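Local coordinates for uncharacterized protein (Ruminococcus gnavus, PDB 4QAN) that is of unknown function but adopts a cystatin-like fold, as a divergent member of the NTF2-like superfamily, and can bind a magnesium ion, at residues Val31-Leu35 and Met45-Cys50; Val117-Lys123 and Glu143-Lys149. One frame throughout, in Å; residues are numbered along the deposited sequence.

Contact 1: residues Val31-Leu35 and Met45-Cys50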
ATOM      1  N   VAL A  31     -12.844 -15.223   9.723  1.00 48.58           N
ATOM      2  CA  VAL A  31     -13.865 -14.188   9.859  1.00 47.58           C
ATOM      3  C   VAL A  31     -13.984 -13.739  11.311  1.00 49.16           C
ATOM      4  O   VAL A  31     -14.022 -12.534  11.588  1.00 47.81           O
ATOM      5  CB  VAL A  31     -15.240 -14.680   9.375  1.00 49.89           C
ATOM      6  CG1 VAL A  31     -16.340 -13.679   9.731  1.00 50.00           C
ATOM      7  CG2 VAL A  31     -15.212 -14.941   7.877  1.00 50.06           C
ATOM      8  N   LEU A  32     -14.045 -14.711  12.223  1.00 50.33           N
ATOM      9  CA  LEU A  32     -14.188 -14.427  13.644  1.00 53.11           C
ATOM     10  C   LEU A  32     -12.963 -13.707  14.176  1.00 51.31           C
ATOM     11  O   LEU A  32     -13.090 -12.695  14.867  1.00 52.21           O
ATOM     12  CB  LEU A  32     -14.413 -15.716  14.441  1.00 55.86           C
ATOM     13  CG  LEU A  32     -15.759 -16.416  14.241  1.00 59.31           C
ATOM     14  CD1 LEU A  32     -15.802 -17.743  14.996  1.00 60.28           C
ATOM     15  CD2 LEU A  32     -16.903 -15.506  14.677  1.00 60.60           C
ATOM     16  N   TYR A  33     -11.782 -14.230  13.849  1.00 50.38           N
ATOM     17  CA  TYR A  33     -10.523 -13.584  14.192  1.00 47.10           C
ATOM     18  C   TYR A  33     -10.620 -12.110  13.835  1.00 46.80           C
ATOM     19  O   TYR A  33     -10.286 -11.248  14.644  1.00 50.74           O
ATOM     20  CB  TYR A  33      -9.359 -14.248  13.441  1.00 46.36           C
ATOM     21  CG  TYR A  33      -8.004 -13.575  13.634  1.00 45.16           C
ATOM     22  CD1 TYR A  33      -7.529 -12.636  12.722  1.00 40.86           C
ATOM     23  CD2 TYR A  33      -7.190 -13.886  14.728  1.00 46.38           C
ATOM     24  CE1 TYR A  33      -6.289 -12.035  12.901  1.00 39.66           C
ATOM     25  CE2 TYR A  33      -5.948 -13.274  14.909  1.00 42.78           C
ATOM     26  CZ  TYR A  33      -5.504 -12.352  13.996  1.00 40.85           C
ATOM     27  OH  TYR A  33      -4.272 -11.741  14.188  1.00 39.40           O
HETATM   28  N   MSE A  34     -11.102 -11.818  12.636  1.00 44.36           N
HETATM   29  CA  MSE A  34     -11.199 -10.423  12.195  1.00 44.31           C
HETATM   30  C   MSE A  34     -12.243  -9.704  13.002  1.00 44.88           C
HETATM   31  O   MSE A  34     -12.051  -8.551  13.371  1.00 46.01           O
HETATM   32  CB  MSE A  34     -11.462 -10.367  10.697  1.00 42.79           C
HETATM   33  CG  MSE A  34     -11.496  -8.956  10.132  1.00 41.26           C
HETATM   34 SE   MSE A  34      -9.735  -8.119  10.313  0.75 37.60          SE
HETATM   35  CE  MSE A  34      -8.730  -9.190   9.006  1.00 41.10           C
ATOM     36  N   LEU A  35     -13.351 -10.371  13.291  1.00 47.01           N
ATOM     37  CA  LEU A  35     -14.401  -9.770  14.104  1.00 49.64           C
ATOM     38  C   LEU A  35     -13.918  -9.448  15.524  1.00 52.37           C
ATOM     39  O   LEU A  35     -14.208  -8.373  16.059  1.00 52.59           O
ATOM     40  CB  LEU A  35     -15.618 -10.682  14.155  1.00 52.95           C
ATOM     41  CG  LEU A  35     -16.378 -10.813  12.836  1.00 52.78           C
ATOM     42  CD1 LEU A  35     -17.372 -11.960  12.922  1.00 52.96           C
ATOM     43  CD2 LEU A  35     -17.094  -9.520  12.489  1.00 52.13           C
HETATM   44  N   MSE A  45      -3.608  -6.921  15.428  1.00 38.10           N
HETATM   45  CA  MSE A  45      -4.307  -8.195  15.283  1.00 39.07           C
HETATM   46  C   MSE A  45      -5.020  -8.294  13.952  1.00 38.54           C
HETATM   47  O   MSE A  45      -4.877  -9.294  13.248  1.00 38.43           O
HETATM   48  CB  MSE A  45      -5.258  -8.362  16.471  1.00 40.00           C
HETATM   49  CG  MSE A  45      -5.871  -9.744  16.499  1.00 40.91           C
HETATM   50 SE   MSE A  45      -7.228  -9.807  17.917  0.75 42.72          SE
HETATM   51  CE  MSE A  45      -7.887 -11.604  17.453  1.00 47.69           C
ATOM     52  N   ALA A  46      -5.762  -7.245  13.601  1.00 38.46           N
ATOM     53  CA  ALA A  46      -6.543  -7.168  12.356  1.00 40.25           C
ATOM     54  C   ALA A  46      -5.697  -7.352  11.110  1.00 41.48           C
ATOM     55  O   ALA A  46      -6.058  -8.129  10.231  1.00 43.51           O
ATOM     56  CB  ALA A  46      -7.274  -5.823  12.267  1.00 38.20           C
ATOM     57  N   LEU A  47      -4.590  -6.615  11.033  1.00 39.23           N
ATOM     58  CA  LEU A  47      -3.677  -6.696   9.897  1.00 37.36           C
ATOM     59  C   LEU A  47      -3.196  -8.112   9.606  1.00 36.98           C
ATOM     60  O   LEU A  47      -3.155  -8.534   8.453  1.00 34.16           O
ATOM     61  CB  LEU A  47      -2.472  -5.787  10.124  1.00 37.73           C
ATOM     62  CG  LEU A  47      -2.809  -4.294   9.939  1.00 37.11           C
ATOM     63  CD1 LEU A  47      -1.648  -3.412  10.347  1.00 35.20           C
ATOM     64  CD2 LEU A  47      -3.204  -4.019   8.506  1.00 38.72           C
ATOM     65  N   ARG A  48      -2.835  -8.828  10.661  1.00 36.89           N
ATOM     66  CA  ARG A  48      -2.340 -10.194  10.542  1.00 40.82           C
ATOM     67  C   ARG A  48      -3.370 -11.154   9.930  1.00 42.56           C
ATOM     68  O   ARG A  48      -2.994 -12.168   9.334  1.00 46.43           O
ATOM     69  CB  ARG A  48      -1.905 -10.699  11.916  1.00 41.26           C
ATOM     70  CG  ARG A  48      -0.742  -9.902  12.498  1.00 43.25           C
ATOM     71  CD  ARG A  48      -0.774  -9.891  14.017  1.00 49.47           C
ATOM     72  NE  ARG A  48       0.410  -9.238  14.583  1.00 50.07           N
ATOM     73  CZ  ARG A  48       1.495  -9.866  15.034  1.00 49.13           C
ATOM     74  NH1 ARG A  48       1.601 -11.194  14.995  1.00 51.16           N
ATOM     75  NH2 ARG A  48       2.490  -9.149  15.536  1.00 51.76           N
ATOM     76  N   GLY A  49      -4.656 -10.830  10.080  1.00 39.44           N
ATOM     77  CA  GLY A  49      -5.730 -11.609   9.492  1.00 38.59           C
ATOM     78  C   GLY A  49      -6.073 -11.286   8.053  1.00 36.90           C
ATOM     79  O   GLY A  49      -6.913 -11.966   7.456  1.00 36.28           O
ATOM     80  N   CYS A  50      -5.459 -10.235   7.504  1.00 35.87           N
ATOM     81  CA  CYS A  50      -5.661  -9.847   6.116  1.00 36.77           C
ATOM     82  C   CYS A  50      -4.674 -10.561   5.199  1.00 39.00           C
ATOM     83  O   CYS A  50      -3.595 -10.957   5.625  1.00 39.34           O
ATOM     84  CB  CYS A  50      -5.494  -8.326   5.960  1.00 36.60           C
ATOM     85  SG  CYS A  50      -6.602  -7.324   6.993  1.00 39.68           S
TER

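Contact 2: residues Val117-Lys123 and Glu143-Lys149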
ATOM      1  N   VAL A 117     -21.675 -11.841  17.651  1.00 71.49           N
ATOM      2  CA  VAL A 117     -21.802 -12.538  16.372  1.00 70.04           C
ATOM      3  C   VAL A 117     -23.056 -13.407  16.327  1.00 72.08           C
ATOM      4  O   VAL A 117     -23.113 -14.466  16.949  1.00 74.16           O
ATOM      5  CB  VAL A 117     -20.562 -13.412  16.090  1.00 69.44           C
ATOM      6  CG1 VAL A 117     -20.676 -14.077  14.723  1.00 69.44           C
ATOM      7  CG2 VAL A 117     -19.296 -12.564  16.172  1.00 64.57           C
ATOM      8  N   LEU A 118     -24.053 -12.968  15.566  1.00 72.77           N
ATOM      9  CA  LEU A 118     -25.337 -13.674  15.497  1.00 73.98           C
ATOM     10  C   LEU A 118     -25.275 -14.831  14.510  1.00 74.79           C
ATOM     11  O   LEU A 118     -25.730 -15.936  14.804  1.00 78.60           O
ATOM     12  CB  LEU A 118     -26.453 -12.716  15.088  1.00 73.94           C
ATOM     13  CG  LEU A 118     -26.550 -11.422  15.897  1.00 75.26           C
ATOM     14  CD1 LEU A 118     -27.654 -10.542  15.332  1.00 78.18           C
ATOM     15  CD2 LEU A 118     -26.773 -11.694  17.377  1.00 75.56           C
ATOM     16  N   GLU A 119     -24.716 -14.566  13.334  1.00 74.01           N
ATOM     17  CA  GLU A 119     -24.567 -15.582  12.303  1.00 72.83           C
ATOM     18  C   GLU A 119     -23.505 -15.187  11.287  1.00 71.06           C
ATOM     19  O   GLU A 119     -23.263 -14.008  11.045  1.00 69.27           O
ATOM     20  CB  GLU A 119     -25.906 -15.805  11.597  1.00 74.76           C
ATOM     21  CG  GLU A 119     -25.844 -16.697  10.365  1.00 74.78           C
ATOM     22  CD  GLU A 119     -27.213 -17.121   9.877  1.00 77.83           C
ATOM     23  OE1 GLU A 119     -28.225 -16.561  10.357  1.00 78.51           O
ATOM     24  OE2 GLU A 119     -27.275 -18.016   9.009  1.00 78.76           O
ATOM     25  N   ILE A 120     -22.873 -16.201  10.708  1.00 72.83           N
ATOM     26  CA  ILE A 120     -21.977 -16.036   9.577  1.00 70.72           C
ATOM     27  C   ILE A 120     -22.523 -16.941   8.486  1.00 71.74           C
ATOM     28  O   ILE A 120     -22.562 -18.157   8.666  1.00 72.64           O
ATOM     29  CB  ILE A 120     -20.537 -16.460   9.940  1.00 71.38           C
ATOM     30  CG1 ILE A 120     -19.954 -15.512  10.987  1.00 70.98           C
ATOM     31  CG2 ILE A 120     -19.645 -16.472   8.706  1.00 71.62           C
ATOM     32  CD1 ILE A 120     -18.654 -15.996  11.591  1.00 72.19           C
ATOM     33  N   ALA A 121     -22.951 -16.358   7.369  1.00 71.03           N
ATOM     34  CA  ALA A 121     -23.569 -17.129   6.285  1.00 72.77           C
ATOM     35  C   ALA A 121     -22.741 -17.055   5.009  1.00 70.77           C
ATOM     36  O   ALA A 121     -22.223 -15.999   4.677  1.00 69.91           O
ATOM     37  CB  ALA A 121     -24.980 -16.626   6.029  1.00 73.00           C
ATOM     38  N   GLU A 122     -22.627 -18.177   4.299  1.00 74.39           N
ATOM     39  CA  GLU A 122     -21.903 -18.229   3.027  1.00 78.71           C
ATOM     40  C   GLU A 122     -22.799 -17.778   1.886  1.00 78.95           C
ATOM     41  O   GLU A 122     -23.739 -18.472   1.542  1.00 82.26           O
ATOM     42  CB  GLU A 122     -21.390 -19.648   2.735  1.00 88.23           C
ATOM     43  CG  GLU A 122     -20.181 -20.063   3.566  1.00 94.89           C
ATOM     44  CD  GLU A 122     -19.515 -21.337   3.067  1.00 99.97           C
ATOM     45  OE1 GLU A 122     -19.396 -21.525   1.834  1.00102.27           O
ATOM     46  OE2 GLU A 122     -19.093 -22.148   3.919  1.00103.57           O
ATOM     47  N   LYS A 123     -22.495 -16.628   1.289  1.00 80.12           N
ATOM     48  CA  LYS A 123     -23.294 -16.097   0.175  1.00 87.12           C
ATOM     49  C   LYS A 123     -23.322 -17.089  -0.999  1.00 92.44           C
ATOM     50  O   LYS A 123     -22.343 -17.791  -1.239  1.00 96.55           O
ATOM     51  CB  LYS A 123     -22.746 -14.739  -0.278  1.00 85.25           C
ATOM     52  CG  LYS A 123     -23.820 -13.730  -0.630  1.00 90.57           C
ATOM     53  CD  LYS A 123     -23.228 -12.376  -0.975  1.00 92.04           C
ATOM     54  CE  LYS A 123     -22.707 -12.357  -2.401  1.00 95.41           C
ATOM     55  NZ  LYS A 123     -22.153 -11.028  -2.775  1.00 93.31           N
ATOM     56  N   GLU A 143     -17.416 -15.535  -0.260  1.00 62.95           N
ATOM     57  CA  GLU A 143     -18.077 -14.285   0.107  1.00 63.94           C
ATOM     58  C   GLU A 143     -19.061 -14.559   1.228  1.00 63.70           C
ATOM     59  O   GLU A 143     -20.011 -15.313   1.044  1.00 70.67           O
ATOM     60  CB  GLU A 143     -18.807 -13.680  -1.091  1.00 66.42           C
ATOM     61  CG  GLU A 143     -17.928 -12.826  -1.988  1.00 65.26           C
ATOM     62  CD  GLU A 143     -18.714 -12.195  -3.125  1.00 68.53           C
ATOM     63  OE1 GLU A 143     -19.334 -12.962  -3.896  1.00 73.68           O
ATOM     64  OE2 GLU A 143     -18.717 -10.945  -3.249  1.00 66.30           O
ATOM     65  N   LEU A 144     -18.822 -13.954   2.388  1.00 62.23           N
ATOM     66  CA  LEU A 144     -19.634 -14.208   3.570  1.00 64.05           C
ATOM     67  C   LEU A 144     -20.441 -12.995   3.965  1.00 61.74           C
ATOM     68  O   LEU A 144     -19.963 -11.865   3.889  1.00 58.23           O
ATOM     69  CB  LEU A 144     -18.769 -14.648   4.756  1.00 66.19           C
ATOM     70  CG  LEU A 144     -18.056 -15.993   4.561  1.00 70.38           C
ATOM     71  CD1 LEU A 144     -16.622 -15.777   4.104  1.00 67.89           C
ATOM     72  CD2 LEU A 144     -18.080 -16.829   5.831  1.00 72.63           C
ATOM     73  N   GLU A 145     -21.682 -13.256   4.360  1.00 63.31           N
ATOM     74  CA  GLU A 145     -22.539 -12.270   4.987  1.00 64.77           C
ATOM     75  C   GLU A 145     -22.457 -12.502   6.485  1.00 63.65           C
ATOM     76  O   GLU A 145     -22.624 -13.632   6.950  1.00 63.68           O
ATOM     77  CB  GLU A 145     -23.985 -12.453   4.535  1.00 74.03           C
ATOM     78  CG  GLU A 145     -24.207 -12.381   3.033  1.00 78.62           C
ATOM     79  CD  GLU A 145     -25.667 -12.576   2.664  1.00 89.15           C
ATOM     80  OE1 GLU A 145     -26.435 -13.102   3.500  1.00 94.31           O
ATOM     81  OE2 GLU A 145     -26.052 -12.200   1.537  1.00 99.72           O
ATOM     82  N   ILE A 146     -22.217 -11.436   7.240  1.00 59.07           N
ATOM     83  CA  ILE A 146     -22.013 -11.556   8.679  1.00 59.93           C
ATOM     84  C   ILE A 146     -23.040 -10.702   9.411  1.00 61.21           C
ATOM     85  O   ILE A 146     -23.142  -9.507   9.166  1.00 62.31           O
ATOM     86  CB  ILE A 146     -20.584 -11.126   9.059  1.00 56.98           C
ATOM     87  CG1 ILE A 146     -19.560 -11.927   8.251  1.00 57.06           C
ATOM     88  CG2 ILE A 146     -20.323 -11.297  10.549  1.00 55.30           C
ATOM     89  CD1 ILE A 146     -18.213 -11.255   8.165  1.00 56.03           C
ATOM     90  N   TYR A 147     -23.803 -11.328  10.299  1.00 63.24           N
ATOM     91  CA  TYR A 147     -24.805 -10.624  11.089  1.00 65.99           C
ATOM     92  C   TYR A 147     -24.288 -10.450  12.510  1.00 66.53           C
ATOM     93  O   TYR A 147     -24.024 -11.428  13.210  1.00 70.33           O
ATOM     94  CB  TYR A 147     -26.144 -11.383  11.075  1.00 67.80           C
ATOM     95  CG  TYR A 147     -26.719 -11.518   9.679  1.00 67.69           C
ATOM     96  CD1 TYR A 147     -27.554 -10.537   9.153  1.00 68.51           C
ATOM     97  CD2 TYR A 147     -26.397 -12.608   8.871  1.00 68.27           C
ATOM     98  CE1 TYR A 147     -28.067 -10.646   7.867  1.00 70.30           C
ATOM     99  CE2 TYR A 147     -26.904 -12.726   7.583  1.00 69.95           C
ATOM    100  CZ  TYR A 147     -27.739 -11.741   7.084  1.00 71.05           C
ATOM    101  OH  TYR A 147     -28.249 -11.839   5.807  1.00 71.85           O
ATOM    102  N   VAL A 148     -24.136  -9.200  12.922  1.00 65.66           N
ATOM    103  CA  VAL A 148     -23.680  -8.885  14.267  1.00 66.47           C
ATOM    104  C   VAL A 148     -24.685  -7.993  14.981  1.00 68.97           C
ATOM    105  O   VAL A 148     -25.617  -7.488  14.363  1.00 69.24           O
ATOM    106  CB  VAL A 148     -22.301  -8.197  14.249  1.00 63.57           C
ATOM    107  CG1 VAL A 148     -21.286  -9.083  13.538  1.00 61.21           C
ATOM    108  CG2 VAL A 148     -22.375  -6.815  13.602  1.00 62.28           C
ATOM    109  N   LYS A 149     -24.474  -7.802  16.282  1.00 74.27           N
ATOM    110  CA  LYS A 149     -25.363  -6.999  17.120  1.00 76.57           C
ATOM    111  C   LYS A 149     -24.570  -6.057  18.024  1.00 78.17           C
ATOM    112  O   LYS A 149     -23.610  -6.483  18.671  1.00 76.33           O
ATOM    113  CB  LYS A 149     -26.231  -7.921  17.968  1.00 79.23           C
ATOM    114  CG  LYS A 149     -27.017  -7.208  19.054  1.00 84.34           C
ATOM    115  CD  LYS A 149     -27.823  -8.190  19.874  1.00 88.76           C
ATOM    116  CE  LYS A 149     -28.538  -7.491  21.013  1.00 91.68           C
ATOM    117  NZ  LYS A 149     -29.285  -8.468  21.845  1.00100.44           N
TER

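Contact 1: residues Val31-Leu35 and Met45-Cys50
A tyrosine side chain bridges two successive helices and ends on a backbone carbonyl of the second helix. Tyr33 OH donates a hydrogen bond to Met45 O at 2.7 Å. It is the one hydrogen bond between the two segments. The same ring carries a Met-aromatic contact. The selenium of selenomethionine Met45 lies 5.2 Å from the ring centroid, in an oblique position, and Met45 CE reaches Tyr33 CE2 at 3.6 Å. Gly49 meets the edge of the ring, with its N atom 3.5 Å from Tyr33 CE1. A CB on residue 49 would clash with Tyr33 CD1, so the lack of a side chain lets the ring lie this close. Selenomethionine Met34 fills the space next to the tyrosine. Its chain folds back at chi2 and chi3, both p, and Met34 CE comes to 3.1 Å from Ala46 O and 3.5 Å from Cys50 SG. The backbones are closest at Met34 and Ala46, with CA atoms 5.7 Å apart. Arg48 directs its charged end away from this contact, to a salt bridge with Asp44. The contact is buried. Helix 87-108 covers residues 45-50, with Phe102 on Ala46 and Tyr98 on Leu47 and Cys50. On helix 27-39, Val31, Leu32 and Leu35 turn instead to strands 116-122 and 153-164.

Contact 2: residues Val117-Lys123 and Glu143-Lys149
These segments are neighbouring antiparallel strands of the antiparallel sheet in a cystatin-like domain, and a classic beta bulge interrupts their pairing. Lys123, Tyr147 and Glu145 have the most surface covered. Tyr147 sits at the bulge. Its carbonyl O accepts two hydrogen bonds, from Leu118 N at 2.8 Å and from Glu119 N at 3.2 Å. The extra residue shifts the register by one. Leu118 has a backbone psi of -46°, unlike its extended neighbours. Tyr147 N returns a bond to Glu119 O at 2.8 Å, and the side chains of Glu119 and Tyr147 share one face of the sheet.

Glu145 is on that face too, opposite Ala121. The two form a regular hydrogen-bonded pair: Ala121 N to Glu145 O and Glu145 N to Ala121 O are both 2.8 Å. The other face is mainly apolar, with Val117, Ile120, Leu144, Ile146 and Val148; the exposed Glu122 lies at its end. Ile120 CG2 touches Leu144 CD2 at 3.3 Å, and Ile120 forms a non-hydrogen-bonded pair with Ile146. Helix 27-39 packs on this side. Strand 153-164 continues the sheet beyond strand 140-150.

Lys123 follows the end of its strand but keeps the pairing going, as its N bonds to Glu143 O at 2.8 Å. Its side chain crosses toward the partner strand, and Lys123 CG lies 3.5 Å from Glu145 OE2. At the tip, Lys123 NZ makes a salt bridge to Glu143 OE2 at 3.5 Å, with weak hydrogen-bond geometry.

How the contacts relate
From the N terminus, helix 27-39 comes first, and a short turn leads to helix 43-48. Contact 1 closes this small loop of nine residues. The chain then runs through further helices, including helix 87-108, before strand 116-122. Contact 2 closes the next loop, which holds helix 126-135, by pairing that strand with strand 140-150. The loops are in series and neither nest nor cross. The centres of the two contacts are about 15 Å apart, yet the contacts touch through helix 27-39. Val31 CG1 lies 3.4 Å from Ile146 CD1, and Leu35 CD1 lies 3.8 Å from Val117 CG2. Helix 27-39 thus touches both helix 43-48 and the sheet.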